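Long-range contacts in cryptochrome DASH, chloroplastic/mitochondrial (Arabidopsis thaliana, PDB 2J4D), which repairs cyclobutane pyrimidine dimers in single-stranded DNA with bound FAD and a folate light antenna, and may also act as a photoreceptor: residues A[2-10]-A[242-250]; A[136-145]-A[166-174]. All blocks are in the same frame, centred on the assembly; numbering follows the deposited sequence.

Interaction 1. Residues A[2-10]-A[242-250]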
loop_
_atom_site.group_PDB
_atom_site.type_symbol
_atom_site.label_atom_id
_atom_site.label_comp_id
_atom_site.label_asym_id
_atom_site.label_seq_id
_atom_site.Cartn_x
_atom_site.Cartn_y
_atom_site.Cartn_z
ATOM N N ASP A 2 -16.194 10.694 -18.609
ATOM C CA ASP A 2 -16.029 9.300 -19.116
ATOM C C ASP A 2 -16.521 8.314 -18.058
ATOM O O ASP A 2 -17.200 8.700 -17.105
ATOM C CB ASP A 2 -14.557 9.019 -19.442
ATOM C CG ASP A 2 -14.385 7.851 -20.400
ATOM O OD1 ASP A 2 -14.665 8.024 -21.605
ATOM O OD2 ASP A 2 -13.983 6.757 -19.949
ATOM N N HIS A 3 -16.174 7.042 -18.218
ATOM C CA HIS A 3 -16.612 6.024 -17.273
ATOM C C HIS A 3 -15.544 5.602 -16.286
ATOM O O HIS A 3 -14.450 6.162 -16.239
ATOM C CB HIS A 3 -17.099 4.786 -18.022
ATOM C CG HIS A 3 -18.187 5.073 -19.004
ATOM N ND1 HIS A 3 -19.369 5.683 -18.644
ATOM C CD2 HIS A 3 -18.263 4.861 -20.339
ATOM C CE1 HIS A 3 -20.127 5.835 -19.716
ATOM N NE2 HIS A 3 -19.478 5.346 -20.758
ATOM N N ILE A 4 -15.891 4.609 -15.482
ATOM C CA ILE A 4 -14.962 4.082 -14.509
ATOM C C ILE A 4 -14.098 3.077 -15.245
ATOM O O ILE A 4 -14.589 2.287 -16.049
ATOM C CB ILE A 4 -15.701 3.407 -13.333
ATOM C CG1 ILE A 4 -16.902 2.615 -13.856
ATOM C CG2 ILE A 4 -16.130 4.464 -12.320
ATOM C CD1 ILE A 4 -17.891 2.192 -12.781
ATOM N N HIS A 5 -12.800 3.142 -14.990
ATOM C CA HIS A 5 -11.849 2.242 -15.616
ATOM C C HIS A 5 -11.404 1.249 -14.558
ATOM O O HIS A 5 -10.772 1.631 -13.575
ATOM C CB HIS A 5 -10.656 3.045 -16.121
ATOM C CG HIS A 5 -11.047 4.295 -16.844
ATOM N ND1 HIS A 5 -10.451 5.515 -16.603
ATOM C CD2 HIS A 5 -11.998 4.519 -17.782
ATOM C CE1 HIS A 5 -11.021 6.437 -17.359
ATOM N NE2 HIS A 5 -11.962 5.859 -18.082
ATOM N N ARG A 6 -11.770 -0.016 -14.739
ATOM C CA ARG A 6 -11.377 -1.059 -13.800
ATOM C C ARG A 6 -9.868 -1.246 -13.882
ATOM O O ARG A 6 -9.302 -1.243 -14.972
ATOM C CB ARG A 6 -12.026 -2.399 -14.158
ATOM C CG ARG A 6 -13.415 -2.644 -13.604
ATOM C CD ARG A 6 -13.747 -4.134 -13.709
ATOM N NE ARG A 6 -14.223 -4.682 -12.438
ATOM C CZ ARG A 6 -13.977 -5.920 -12.016
ATOM N NH1 ARG A 6 -13.255 -6.745 -12.762
ATOM N NH2 ARG A 6 -14.446 -6.334 -10.845
ATOM N N VAL A 7 -9.212 -1.402 -12.737
ATOM C CA VAL A 7 -7.773 -1.657 -12.734
ATOM C C VAL A 7 -7.614 -2.920 -11.909
ATOM O O VAL A 7 -7.942 -2.928 -10.723
ATOM C CB VAL A 7 -6.961 -0.530 -12.064
ATOM C CG1 VAL A 7 -5.446 -0.819 -12.214
ATOM C CG2 VAL A 7 -7.305 0.810 -12.688
ATOM N N PRO A 8 -7.175 -4.023 -12.535
ATOM C CA PRO A 8 -6.828 -4.160 -13.958
ATOM C C PRO A 8 -8.111 -4.131 -14.792
ATOM O O PRO A 8 -9.205 -4.301 -14.250
ATOM C CB PRO A 8 -6.143 -5.518 -14.013
ATOM C CG PRO A 8 -6.887 -6.303 -12.958
ATOM C CD PRO A 8 -7.006 -5.303 -11.822
ATOM N N ALA A 9 -7.985 -3.927 -16.098
ATOM C CA ALA A 9 -9.167 -3.866 -16.961
ATOM C C ALA A 9 -9.620 -5.245 -17.438
ATOM O O ALA A 9 -10.626 -5.375 -18.135
ATOM C CB ALA A 9 -8.890 -2.954 -18.162
ATOM N N LEU A 10 -8.885 -6.276 -17.041
ATOM C CA LEU A 10 -9.191 -7.647 -17.431
ATOM C C LEU A 10 -10.582 -8.125 -17.008
ATOM O O LEU A 10 -11.135 -7.668 -16.007
ATOM C CB LEU A 10 -8.153 -8.596 -16.830
ATOM C CG LEU A 10 -6.677 -8.273 -17.078
ATOM C CD1 LEU A 10 -5.816 -9.259 -16.304
ATOM C CD2 LEU A 10 -6.366 -8.346 -18.567
ATOM N N VAL A 242 -16.896 3.822 -6.533
ATOM C CA VAL A 242 -16.164 4.734 -7.402
ATOM C C VAL A 242 -17.104 5.173 -8.516
ATOM O O VAL A 242 -17.603 4.351 -9.279
ATOM C CB VAL A 242 -14.932 4.034 -8.009
ATOM C CG1 VAL A 242 -14.226 4.954 -9.009
ATOM C CG2 VAL A 242 -13.980 3.634 -6.890
ATOM N N THR A 243 -17.337 6.473 -8.606
ATOM C CA THR A 243 -18.239 7.013 -9.612
ATOM C C THR A 243 -17.549 7.353 -10.935
ATOM O O THR A 243 -18.154 7.224 -11.999
ATOM C CB THR A 243 -18.940 8.266 -9.059
ATOM O OG1 THR A 243 -17.953 9.192 -8.593
ATOM C CG2 THR A 243 -19.841 7.896 -7.889
ATOM N N ARG A 244 -16.289 7.777 -10.860
ATOM C CA ARG A 244 -15.511 8.152 -12.044
ATOM C C ARG A 244 -14.067 7.714 -11.890
ATOM O O ARG A 244 -13.613 7.461 -10.779
ATOM C CB ARG A 244 -15.476 9.665 -12.219
ATOM C CG ARG A 244 -16.795 10.383 -12.163
ATOM C CD ARG A 244 -16.551 11.828 -12.562
ATOM N NE ARG A 244 -15.971 11.881 -13.898
ATOM C CZ ARG A 244 -15.348 12.935 -14.408
ATOM N NH1 ARG A 244 -15.212 14.040 -13.689
ATOM N NH2 ARG A 244 -14.873 12.883 -15.644
ATOM N N GLY A 245 -13.343 7.660 -13.006
ATOM C CA GLY A 245 -11.937 7.294 -12.961
ATOM C C GLY A 245 -11.609 5.839 -12.685
ATOM O O GLY A 245 -12.386 4.942 -12.984
ATOM N N MET A 246 -10.445 5.610 -12.092
ATOM C CA MET A 246 -9.987 4.261 -11.804
ATOM C C MET A 246 -10.651 3.564 -10.629
ATOM O O MET A 246 -10.691 4.081 -9.514
ATOM C CB MET A 246 -8.473 4.268 -11.599
ATOM C CG MET A 246 -7.706 4.682 -12.836
ATOM S SD MET A 246 -5.925 4.618 -12.610
ATOM C CE MET A 246 -5.604 6.248 -11.900
ATOM N N ARG A 247 -11.159 2.370 -10.906
ATOM C CA ARG A 247 -11.813 1.535 -9.915
ATOM C C ARG A 247 -10.861 0.345 -9.702
ATOM O O ARG A 247 -10.851 -0.596 -10.487
ATOM C CB ARG A 247 -13.169 1.074 -10.473
ATOM C CG ARG A 247 -14.104 0.370 -9.502
ATOM C CD ARG A 247 -13.625 -1.017 -9.169
ATOM N NE ARG A 247 -14.726 -1.904 -8.792
ATOM C CZ ARG A 247 -14.655 -2.803 -7.815
ATOM N NH1 ARG A 247 -13.537 -2.934 -7.101
ATOM N NH2 ARG A 247 -15.699 -3.583 -7.557
ATOM N N PHE A 248 -10.035 0.416 -8.660
ATOM C CA PHE A 248 -9.099 -0.667 -8.349
ATOM C C PHE A 248 -9.865 -1.856 -7.790
ATOM O O PHE A 248 -10.794 -1.682 -7.008
ATOM C CB PHE A 248 -8.066 -0.195 -7.321
ATOM C CG PHE A 248 -6.997 0.689 -7.898
ATOM C CD1 PHE A 248 -5.773 0.156 -8.289
ATOM C CD2 PHE A 248 -7.214 2.051 -8.044
ATOM C CE1 PHE A 248 -4.771 0.971 -8.817
ATOM C CE2 PHE A 248 -6.220 2.878 -8.572
ATOM C CZ PHE A 248 -4.999 2.335 -8.958
ATOM N N VAL A 249 -9.448 -3.059 -8.175
ATOM C CA VAL A 249 -10.096 -4.300 -7.757
ATOM C C VAL A 249 -9.228 -5.036 -6.734
ATOM O O VAL A 249 -8.121 -5.444 -7.047
ATOM C CB VAL A 249 -10.317 -5.201 -8.995
ATOM C CG1 VAL A 249 -11.054 -6.485 -8.614
ATOM C CG2 VAL A 249 -11.095 -4.418 -10.048
ATOM N N GLY A 250 -9.742 -5.209 -5.520
ATOM C CA GLY A 250 -8.967 -5.867 -4.483
ATOM C C GLY A 250 -8.630 -7.325 -4.722
ATOM O O GLY A 250 -9.300 -8.020 -5.492
#
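V7 stands over the ring of F248. Its CB lies 4.3 Å from the centroid of the F248 ring, 21° off the normal, a CH-pi contact. The two side chains run side by side. V7 CG1 lies anti to the backbone N (chi1 -175°), which sets it at F248 CE1 and turns CG2 to M246, 3.8 Å from M246 CB. On the other face of the two-stranded sheet R6 and R247 are paired. The R6 guanidinium lies flat against V249, with V249 CG2 3.8 Å above the plane and over its centre. R6 NH2 lies over a face of the R247 guanidinium. The two charges are close but have separate acid partners: E12 for R6 and E100 for R247. Toward the N terminus, I4 CG2 rests on backbone carbonyls, 3.4 Å from V242 O.

The backbones bond in parallel register. H5 N donates to G245 O at 2.7 Å, and R247 N to H5 O at 2.8 Å. The H5 ring turns back along its own segment. H5 NE2 gives a 2.9 Å bond to D2 OD2, which lies in the ring plane. H3 N reaches the same oxygen from the carboxylate's opposite face. With an alanine at H5 the ring N-H would be gone, and D2 OD2 would probably keep only the H3 N bond within this segment. D2 and H3 are poorly ordered, so this end is less certain.

M246 and F248 touch K287, which probably belongs to the FAD site. The pair is a short parallel two-stranded sheet, joining the N-terminal segment to the strand beside the FAD pocket.

Interaction 2. Residues A[136-145]-A[166-174]; sequences ARTVFAHKET and STKLELIWG
F140 CG sits anti to its carbonyl carbon (chi1 -79°), and E170 CG does likewise. The ring of F140 and the side chain of E170 thus run side by side, pointing the same way. F140 CD1 comes within 3.4 Å of E170 CB, and the ring and carboxylate planes are 41° apart. The methyl end of I172, CD1, meets the edge of the same ring.

T138 and K168 cross obliquely. T138 CG2 is 3.2 Å from K168 CG, closer than carbons normally pack, so the detail here is strained or doubtful. T138 OG1 is hydrogen-bonded to T42 OG1 of the next strand. On the opposite face V139 CG1 meets L169 CD1, and A141 CB meets L171 CD2 at 4.0 Å. K143 CD packs against L171, while K143 NZ pairs with E153 of the connecting helix. T145 CG2 touches W173 CH2 at 3.8 Å.

Main-chain bonds alternate between the strands. E170 N to V139 O is nearly straight, at 173°. I172 N gives a 2.7 Å bond to A141 O. At the start T167 OG1 donates to A136 O, 2.7 Å away.

Strand 138-142, helix 147-161 and strand 168-172 form a beta-alpha-beta unit of the photolyase alpha/beta domain, and 168-172 is an outermost strand of its parallel sheet.

I172 O is gripped twice, by H142 ND1 at 3.2 Å and by K143 N, from opposite faces of its plane. H142 NE2 is hydrogen-bonded to N55 OD1. Both ring nitrogens are engaged, which is likely to hold the imidazole against turning at this end of the pair. Two oxygen partners would probably favour a doubly protonated, positively charged ring, unless the N55 amide is flipped.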
loop_
_atom_site.group_PDB
_atom_site.type_symbol
_atom_site.label_atom_id
_atom_site.label_comp_id
_atom_site.label_asym_id
_atom_site.label_seq_id
_atom_site.Cartn_x
_atom_site.Cartn_y
_atom_site.Cartn_z
ATOM N N ALA A 136 -2.464 -25.106 19.063
ATOM C CA ALA A 136 -1.433 -24.661 18.132
ATOM C C ALA A 136 -0.105 -24.476 18.857
ATOM O O ALA A 136 -0.062 -23.942 19.953
ATOM C CB ALA A 136 -1.857 -23.350 17.486
ATOM N N ARG A 137 0.988 -24.915 18.250
ATOM C CA ARG A 137 2.291 -24.759 18.883
ATOM C C ARG A 137 2.845 -23.371 18.592
ATOM O O ARG A 137 3.638 -22.826 19.358
ATOM C CB ARG A 137 3.278 -25.788 18.333
ATOM C CG ARG A 137 2.794 -27.222 18.381
ATOM C CD ARG A 137 3.894 -28.169 17.921
ATOM N NE ARG A 137 3.467 -29.562 17.967
ATOM C CZ ARG A 137 4.238 -30.591 17.631
ATOM N NH1 ARG A 137 5.485 -30.384 17.224
ATOM N NH2 ARG A 137 3.763 -31.827 17.699
ATOM N N THR A 138 2.409 -22.797 17.478
ATOM C CA THR A 138 2.912 -21.500 17.063
ATOM C C THR A 138 1.880 -20.666 16.318
ATOM O O THR A 138 0.871 -21.178 15.834
ATOM C CB THR A 138 4.080 -21.684 16.092
ATOM O OG1 THR A 138 3.639 -22.514 15.009
ATOM C CG2 THR A 138 5.257 -22.356 16.760
ATOM N N VAL A 139 2.144 -19.365 16.258
ATOM C CA VAL A 139 1.325 -18.437 15.491
ATOM C C VAL A 139 2.377 -17.709 14.655
ATOM O O VAL A 139 3.287 -17.081 15.205
ATOM C CB VAL A 139 0.589 -17.403 16.363
ATOM C CG1 VAL A 139 -0.128 -16.391 15.456
ATOM C CG2 VAL A 139 -0.419 -18.097 17.272
ATOM N N PHE A 140 2.271 -17.838 13.338
ATOM C CA PHE A 140 3.191 -17.200 12.399
ATOM C C PHE A 140 2.549 -15.949 11.810
ATOM O O PHE A 140 1.348 -15.922 11.555
ATOM C CB PHE A 140 3.523 -18.160 11.249
ATOM C CG PHE A 140 4.544 -19.199 11.601
ATOM C CD1 PHE A 140 5.897 -18.887 11.594
ATOM C CD2 PHE A 140 4.153 -20.487 11.955
ATOM C CE1 PHE A 140 6.853 -19.846 11.937
ATOM C CE2 PHE A 140 5.098 -21.451 12.298
ATOM C CZ PHE A 140 6.452 -21.130 12.288
ATOM N N ALA A 141 3.359 -14.919 11.591
ATOM C CA ALA A 141 2.869 -13.684 10.998
ATOM C C ALA A 141 4.061 -12.891 10.498
ATOM O O ALA A 141 5.202 -13.155 10.879
ATOM C CB ALA A 141 2.095 -12.867 12.023
ATOM N N HIS A 142 3.795 -11.926 9.629
ATOM C CA HIS A 142 4.859 -11.082 9.122
ATOM C C HIS A 142 5.113 -9.978 10.126
ATOM O O HIS A 142 4.188 -9.484 10.766
ATOM C CB HIS A 142 4.473 -10.486 7.772
ATOM C CG HIS A 142 4.718 -11.415 6.629
ATOM N ND1 HIS A 142 5.985 -11.798 6.244
ATOM C CD2 HIS A 142 3.863 -12.053 5.798
ATOM C CE1 HIS A 142 5.900 -12.632 5.223
ATOM N NE2 HIS A 142 4.622 -12.805 4.932
ATOM N N LYS A 143 6.378 -9.602 10.255
ATOM C CA LYS A 143 6.794 -8.551 11.171
ATOM C C LYS A 143 6.418 -7.192 10.602
ATOM O O LYS A 143 6.604 -6.943 9.409
ATOM C CB LYS A 143 8.313 -8.605 11.349
ATOM C CG LYS A 143 8.881 -7.581 12.338
ATOM C CD LYS A 143 8.696 -8.056 13.781
ATOM C CE LYS A 143 9.180 -7.014 14.782
ATOM N NZ LYS A 143 8.272 -5.830 14.804
ATOM N N GLU A 144 5.871 -6.319 11.437
ATOM C CA GLU A 144 5.540 -4.975 10.978
ATOM C C GLU A 144 6.534 -4.013 11.629
ATOM O O GLU A 144 7.333 -4.420 12.480
ATOM C CB GLU A 144 4.097 -4.619 11.325
ATOM C CG GLU A 144 3.091 -5.288 10.402
ATOM C CD GLU A 144 3.099 -4.705 8.987
ATOM O OE1 GLU A 144 3.993 -3.890 8.672
ATOM O OE2 GLU A 144 2.206 -5.064 8.187
ATOM N N THR A 145 6.491 -2.742 11.250
ATOM C CA THR A 145 7.468 -1.799 11.786
ATOM C C THR A 145 7.009 -0.628 12.653
ATOM O O THR A 145 7.754 -0.194 13.532
ATOM C CB THR A 145 8.315 -1.195 10.639
ATOM O OG1 THR A 145 7.453 -0.502 9.726
ATOM C CG2 THR A 145 9.067 -2.283 9.886
ATOM N N SER A 166 4.235 -23.234 25.619
ATOM C CA SER A 166 3.483 -24.073 24.688
ATOM C C SER A 166 3.095 -23.294 23.401
ATOM O O SER A 166 3.124 -23.892 22.317
ATOM C CB SER A 166 2.240 -24.641 25.407
ATOM O OG SER A 166 1.143 -24.905 24.542
ATOM N N THR A 167 2.750 -21.989 23.461
ATOM C CA THR A 167 2.459 -21.285 22.186
ATOM C C THR A 167 3.297 -20.005 21.961
ATOM O O THR A 167 3.172 -19.009 22.673
ATOM C CB THR A 167 0.952 -20.920 21.984
ATOM O OG1 THR A 167 0.153 -22.115 21.912
ATOM C CG2 THR A 167 0.764 -20.241 20.641
ATOM N N LYS A 168 4.171 -19.922 20.948
ATOM C CA LYS A 168 5.047 -18.923 20.458
ATOM C C LYS A 168 4.624 -18.166 19.226
ATOM O O LYS A 168 4.159 -18.746 18.248
ATOM C CB LYS A 168 6.391 -19.619 20.242
ATOM C CG LYS A 168 6.310 -20.969 19.496
ATOM C CD LYS A 168 6.923 -22.101 20.333
ATOM C CE LYS A 168 6.598 -23.496 19.777
ATOM N NZ LYS A 168 7.564 -24.005 18.752
ATOM N N LEU A 169 4.795 -16.851 19.300
ATOM C CA LEU A 169 4.509 -15.991 18.168
ATOM C C LEU A 169 5.813 -15.889 17.371
ATOM O O LEU A 169 6.837 -15.459 17.899
ATOM C CB LEU A 169 4.082 -14.589 18.621
ATOM C CG LEU A 169 3.867 -13.562 17.497
ATOM C CD1 LEU A 169 2.736 -14.018 16.587
ATOM C CD2 LEU A 169 3.539 -12.198 18.085
ATOM N N GLU A 170 5.771 -16.296 16.109
ATOM C CA GLU A 170 6.945 -16.257 15.238
ATOM C C GLU A 170 6.714 -15.196 14.172
ATOM O O GLU A 170 5.898 -15.410 13.278
ATOM C CB GLU A 170 7.130 -17.603 14.536
ATOM C CG GLU A 170 7.379 -18.788 15.448
ATOM C CD GLU A 170 8.717 -18.705 16.148
ATOM O OE1 GLU A 170 9.606 -17.978 15.647
ATOM O OE2 GLU A 170 8.883 -19.376 17.191
ATOM N N LEU A 171 7.427 -14.077 14.264
ATOM C CA LEU A 171 7.280 -12.981 13.301
ATOM C C LEU A 171 8.349 -13.109 12.220
ATOM O O LEU A 171 9.534 -13.228 12.513
ATOM C CB LEU A 171 7.384 -11.633 14.029
ATOM C CG LEU A 171 6.285 -11.455 15.094
ATOM C CD1 LEU A 171 6.554 -10.253 15.963
ATOM C CD2 LEU A 171 4.934 -11.326 14.404
ATOM N N ILE A 172 7.918 -13.085 10.964
ATOM C CA ILE A 172 8.824 -13.252 9.840
ATOM C C ILE A 172 8.997 -11.962 9.050
ATOM O O ILE A 172 8.016 -11.293 8.730
ATOM C CB ILE A 172 8.270 -14.327 8.883
ATOM C CG1 ILE A 172 7.873 -15.576 9.675
ATOM C CG2 ILE A 172 9.282 -14.643 7.796
ATOM C CD1 ILE A 172 8.994 -16.168 10.494
ATOM N N TRP A 173 10.234 -11.602 8.727
ATOM C CA TRP A 173 10.427 -10.395 7.937
ATOM C C TRP A 173 9.953 -10.647 6.510
ATOM O O TRP A 173 10.213 -11.703 5.935
ATOM C CB TRP A 173 11.895 -9.963 7.890
ATOM C CG TRP A 173 12.039 -8.690 7.123
ATOM C CD1 TRP A 173 12.319 -8.550 5.789
ATOM C CD2 TRP A 173 11.762 -7.378 7.613
ATOM N NE1 TRP A 173 12.222 -7.225 5.419
ATOM C CE2 TRP A 173 11.879 -6.486 6.520
ATOM C CE3 TRP A 173 11.416 -6.867 8.873
ATOM C CZ2 TRP A 173 11.663 -5.116 6.649
ATOM C CZ3 TRP A 173 11.199 -5.499 9.002
ATOM C CH2 TRP A 173 11.323 -4.641 7.893
ATOM N N GLY A 174 9.256 -9.671 5.944
ATOM C CA GLY A 174 8.783 -9.794 4.575
ATOM C C GLY A 174 8.575 -8.394 4.035
ATOM O O GLY A 174 9.243 -7.463 4.466
#

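How the interactions relate
The chain starts in segment 2-10, which pairs with residues 242-250 much later in the chain, making interaction 1. That pairing closes a loop of 231 intervening residues. Interaction 2 falls wholly within this loop. It closes a much shorter one, in which helix 147-161 carries the chain from strand 138-142 to 168-172. The loops are therefore nested and do not cross. Interaction 2 builds the edge of the five-stranded parallel sheet in the alpha/beta domain. Interaction 1 ties the N terminus to a strand near bound FAD. The two lie on opposite sides of the chain's centre, with centres 36 Å apart and nearest atoms about 17 Å apart, and do not touch.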